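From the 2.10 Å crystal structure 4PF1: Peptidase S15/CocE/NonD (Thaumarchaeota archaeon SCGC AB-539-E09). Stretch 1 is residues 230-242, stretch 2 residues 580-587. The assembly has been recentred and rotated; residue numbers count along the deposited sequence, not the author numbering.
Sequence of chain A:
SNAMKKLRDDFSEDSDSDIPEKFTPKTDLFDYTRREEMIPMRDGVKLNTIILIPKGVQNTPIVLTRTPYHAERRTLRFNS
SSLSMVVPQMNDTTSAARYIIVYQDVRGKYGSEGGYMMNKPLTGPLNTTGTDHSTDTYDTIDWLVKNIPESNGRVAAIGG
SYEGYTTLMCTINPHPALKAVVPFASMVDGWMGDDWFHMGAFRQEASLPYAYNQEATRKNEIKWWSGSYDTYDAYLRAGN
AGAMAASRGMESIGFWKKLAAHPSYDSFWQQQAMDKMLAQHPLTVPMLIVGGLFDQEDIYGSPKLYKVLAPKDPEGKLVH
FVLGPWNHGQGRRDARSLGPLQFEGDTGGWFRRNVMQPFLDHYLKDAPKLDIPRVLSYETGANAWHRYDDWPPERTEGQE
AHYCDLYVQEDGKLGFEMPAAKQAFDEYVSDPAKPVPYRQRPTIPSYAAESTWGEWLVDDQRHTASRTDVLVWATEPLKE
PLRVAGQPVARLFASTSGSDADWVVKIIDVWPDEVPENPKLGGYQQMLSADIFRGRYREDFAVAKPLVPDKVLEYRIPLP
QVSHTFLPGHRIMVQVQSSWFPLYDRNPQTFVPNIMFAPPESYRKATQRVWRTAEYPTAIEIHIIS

Stretch 1 (230-242) DTYDAYLRAGNAG
Stretch 2 580-587: WFPLYDRN

Residues 231-238 form a helix, with Asp230 at its N-cap position. Residues 580-587 have no regular helix or strand and lie against this helix and the turn that follows it. The register is set by two points: Tyr232 CA lies 5.0 Å from Pro582 CA, and Ala241 CA lies 6.5 Å from Asp585 CA. The chain therefore runs in the same overall sense in both stretches. Together they bury 475 Å².

Phe581 is the main bump. Its CA-to-CB bond points toward the helix, and chi1 t (-160°) with chi2 77° sends the ring into a hollow formed by Tyr232, Tyr235 and Leu236. The ring meets the helix edge-on. Its CE2 is 3.3 Å from Tyr232 O, and its CZ is 3.4 Å from Leu236 N and 3.7 Å from Tyr235 CB. A flat ring suits this place because its rim can reach the backbone between the side chains. Leu236 CB adds a wall, 3.7 Å from Phe581 CE2. Tyr232, chi1 t (180°) and chi2 -81°, offers a face to the edge of Phe581. The ring centroids are 5.3 Å apart and the planes stand at 88°; Tyr232 CD2 to Phe581 CD2 is 3.7 Å.

Pro582 follows a cis peptide bond and is C-gamma endo, with phi/psi -90/-1. Its compact ring fits against the first turn of the helix. Its CG is 3.3 Å from Thr231 OG1 and 3.6 Å from Tyr232 N. Its CB packs 3.9 Å from CB of Tyr235, which is chi1 m (-77°). Leu583 points away, and the chain returns to the contact at Asp585.

At the helix end, Arg586 extends along Leu236. Its chi angles are m, t, m and 145°. Leu236 (chi1 t, chi2 p) lays CD1 3.7 Å from Arg586 CD and over one face of the guanidinium. At the edge of that group, Arg586 NH2 donates a nearly straight hydrogen bond to Gly239 O (2.6 Å, 169°). Water 1 fills the adjoining gap: it donates to Gly239 O (2.9 Å) and accepts from Arg586 N and NE (3.0 Å each).

Gly239 leaves the helix at phi/psi 90/-58. A CB here would jam against the carbonyl O of Ala238, so glycine suits the turn. Asn240 (chi1 p) then caps the next helix. Ala241 points its small CB toward Asp585 (chi1 p), 4.2 Å from OD2. Water 2 joins this pair, accepting from Ala241 N (3.0 Å) and donating to Asp585 OD2 (2.6 Å).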

# COMPACT_ATOMS: atom_id res chain seq x y z
N ASP A 230 15.44 -14.61 8.91
CA ASP A 230 15.21 -14.23 10.30
C ASP A 230 16.53 -14.27 11.08
O ASP A 230 17.11 -15.35 11.27
CB ASP A 230 14.15 -15.17 10.93
CG ASP A 230 13.69 -14.80 12.33
OD1 ASP A 230 13.82 -13.61 12.70
OD2 ASP A 230 13.18 -15.69 13.03
N THR A 231 17.02 -13.10 11.52
CA THR A 231 18.30 -12.97 12.25
C THR A 231 18.23 -13.60 13.64
O THR A 231 19.24 -14.11 14.12
CB THR A 231 18.76 -11.50 12.32
OG1 THR A 231 17.78 -10.73 13.01
CG2 THR A 231 19.04 -10.91 10.94
N TYR A 232 17.03 -13.58 14.28
CA TYR A 232 16.79 -14.19 15.59
C TYR A 232 17.26 -15.65 15.57
O TYR A 232 18.04 -16.06 16.43
CB TYR A 232 15.29 -14.10 15.94
CG TYR A 232 14.92 -14.71 17.28
CD1 TYR A 232 14.74 -16.09 17.42
CD2 TYR A 232 14.70 -13.91 18.40
CE1 TYR A 232 14.39 -16.66 18.64
CE2 TYR A 232 14.33 -14.47 19.62
CZ TYR A 232 14.18 -15.84 19.74
OH TYR A 232 13.82 -16.41 20.94
N ASP A 233 16.82 -16.41 14.55
CA ASP A 233 17.17 -17.81 14.34
C ASP A 233 18.68 -17.97 14.12
O ASP A 233 19.30 -18.82 14.76
CB ASP A 233 16.40 -18.36 13.13
CG ASP A 233 15.58 -19.58 13.45
OD1 ASP A 233 16.16 -20.68 13.50
OD2 ASP A 233 14.36 -19.43 13.67
N ALA A 234 19.27 -17.14 13.24
CA ALA A 234 20.70 -17.18 12.88
C ALA A 234 21.62 -16.98 14.09
O ALA A 234 22.52 -17.79 14.30
CB ALA A 234 21.00 -16.13 11.82
N TYR A 235 21.40 -15.91 14.88
CA TYR A 235 22.24 -15.59 16.04
C TYR A 235 22.05 -16.59 17.20
O TYR A 235 23.02 -16.87 17.91
CB TYR A 235 22.00 -14.14 16.50
CG TYR A 235 22.67 -13.11 15.60
CD1 TYR A 235 22.03 -12.63 14.47
CD2 TYR A 235 23.95 -12.65 15.88
CE1 TYR A 235 22.65 -11.70 13.62
CE2 TYR A 235 24.58 -11.72 15.05
CZ TYR A 235 23.92 -11.25 13.92
OH TYR A 235 24.53 -10.34 13.08
N LEU A 236 20.83 -17.15 17.37
CA LEU A 236 20.55 -18.15 18.41
C LEU A 236 21.28 -19.47 18.12
O LEU A 236 21.83 -20.08 19.04
CB LEU A 236 19.04 -18.39 18.57
CG LEU A 236 18.57 -19.26 19.76
CD1 LEU A 236 19.02 -18.67 21.10
CD2 LEU A 236 17.06 -19.44 19.74
N ARG A 237 21.30 -19.90 16.83
CA ARG A 237 21.97 -21.13 16.39
C ARG A 237 23.49 -21.02 16.56
O ARG A 237 24.14 -22.02 16.85
CB ARG A 237 21.62 -21.47 14.93
CG ARG A 237 20.22 -22.04 14.76
CD ARG A 237 19.98 -22.46 13.33
NE ARG A 237 18.57 -22.36 12.95
CZ ARG A 237 18.12 -22.56 11.72
NH1 ARG A 237 18.95 -22.89 10.74
NH2 ARG A 237 16.82 -22.44 11.46
N ALA A 238 24.05 -19.80 16.40
CA ALA A 238 25.48 -19.53 16.58
C ALA A 238 25.86 -19.66 18.07
O ALA A 238 26.98 -20.08 18.38
CB ALA A 238 25.84 -18.15 16.06
N GLY A 239 24.92 -19.35 18.96
CA GLY A 239 25.10 -19.46 20.40
C GLY A 239 25.65 -18.20 21.04
O GLY A 239 25.03 -17.64 21.95
N ASN A 240 26.82 -17.74 20.58
CA ASN A 240 27.45 -16.53 21.09
C ASN A 240 27.96 -15.67 19.92
O ASN A 240 28.04 -16.15 18.79
CB ASN A 240 28.58 -16.87 22.08
CG ASN A 240 29.64 -17.82 21.57
OD1 ASN A 240 30.13 -17.71 20.45
ND2 ASN A 240 30.09 -18.72 22.43
N ALA A 241 28.28 -14.39 20.20
CA ALA A 241 28.75 -13.42 19.20
C ALA A 241 30.09 -13.85 18.55
O ALA A 241 30.32 -13.54 17.38
CB ALA A 241 28.90 -12.06 19.85
N GLY A 242 30.94 -14.54 19.31
CA GLY A 242 32.23 -15.04 18.84
C GLY A 242 32.10 -16.06 17.73
O GLY A 242 32.83 -15.99 16.74
N TRP A 580 16.95 -9.23 25.12
CA TRP A 580 16.56 -8.30 24.05
C TRP A 580 17.29 -8.75 22.78
O TRP A 580 18.25 -8.12 22.35
CB TRP A 580 16.98 -6.87 24.47
CG TRP A 580 15.91 -5.82 24.45
CD1 TRP A 580 14.60 -5.98 24.09
CD2 TRP A 580 16.07 -4.44 24.78
NE1 TRP A 580 13.93 -4.78 24.18
CE2 TRP A 580 14.82 -3.81 24.60
CE3 TRP A 580 17.16 -3.67 25.23
CZ2 TRP A 580 14.62 -2.45 24.86
CZ3 TRP A 580 16.96 -2.32 25.47
CH2 TRP A 580 15.71 -1.72 25.28
N PHE A 581 16.85 -9.89 22.23
CA PHE A 581 17.51 -10.66 21.18
C PHE A 581 16.86 -10.49 19.78
O PHE A 581 15.65 -10.33 19.69
CB PHE A 581 17.45 -12.14 21.61
CG PHE A 581 18.45 -13.06 20.96
CD1 PHE A 581 19.78 -13.07 21.37
CD2 PHE A 581 18.06 -13.92 19.94
CE1 PHE A 581 20.71 -13.91 20.75
CE2 PHE A 581 18.99 -14.76 19.32
CZ PHE A 581 20.31 -14.75 19.74
N PRO A 582 17.63 -10.55 18.65
CA PRO A 582 19.08 -10.81 18.52
C PRO A 582 19.97 -9.57 18.57
O PRO A 582 21.19 -9.71 18.47
CB PRO A 582 19.17 -11.49 17.15
CG PRO A 582 18.10 -10.81 16.34
CD PRO A 582 16.99 -10.45 17.32
N LEU A 583 19.38 -8.36 18.71
CA LEU A 583 20.14 -7.09 18.79
C LEU A 583 21.24 -7.21 19.84
O LEU A 583 22.40 -6.96 19.54
CB LEU A 583 19.20 -5.90 19.09
CG LEU A 583 19.84 -4.50 19.23
CD1 LEU A 583 20.77 -4.15 18.04
CD2 LEU A 583 18.78 -3.43 19.38
N TYR A 584 20.88 -7.68 21.05
CA TYR A 584 21.84 -7.92 22.12
C TYR A 584 22.10 -9.41 22.25
O TYR A 584 21.15 -10.20 22.15
CB TYR A 584 21.34 -7.34 23.45
CG TYR A 584 21.26 -5.84 23.45
CD1 TYR A 584 20.08 -5.18 23.09
CD2 TYR A 584 22.36 -5.06 23.77
CE1 TYR A 584 20.01 -3.79 23.05
CE2 TYR A 584 22.30 -3.67 23.75
CZ TYR A 584 21.12 -3.04 23.38
OH TYR A 584 21.05 -1.67 23.35
N ASP A 585 23.36 -9.81 22.48
CA ASP A 585 23.67 -11.23 22.69
C ASP A 585 23.10 -11.67 24.05
O ASP A 585 22.90 -10.83 24.93
CB ASP A 585 25.18 -11.52 22.57
CG ASP A 585 26.09 -10.86 23.59
OD1 ASP A 585 25.64 -9.90 24.26
OD2 ASP A 585 27.26 -11.27 23.69
N ARG A 586 22.78 -12.95 24.19
CA ARG A 586 22.18 -13.47 25.43
C ARG A 586 23.17 -13.50 26.56
O ARG A 586 24.33 -13.90 26.37
CB ARG A 586 21.65 -14.90 25.24
CG ARG A 586 20.60 -15.06 24.16
CD ARG A 586 20.41 -16.52 23.80
NE ARG A 586 21.66 -17.16 23.38
CZ ARG A 586 21.97 -18.43 23.64
NH1 ARG A 586 21.14 -19.20 24.33
NH2 ARG A 586 23.12 -18.93 23.22
N ASN A 587 22.70 -13.16 27.76
CA ASN A 587 23.49 -13.35 28.96
C ASN A 587 23.37 -14.83 29.32
O ASN A 587 22.25 -15.35 29.35
CB ASN A 587 23.02 -12.43 30.09
CG ASN A 587 23.98 -12.37 31.25
OD1 ASN A 587 24.24 -13.37 31.93
ND2 ASN A 587 24.52 -11.19 31.51
O HOH W 1 23.58 -15.14 22.23
O HOH W 2 27.90 -13.75 23.09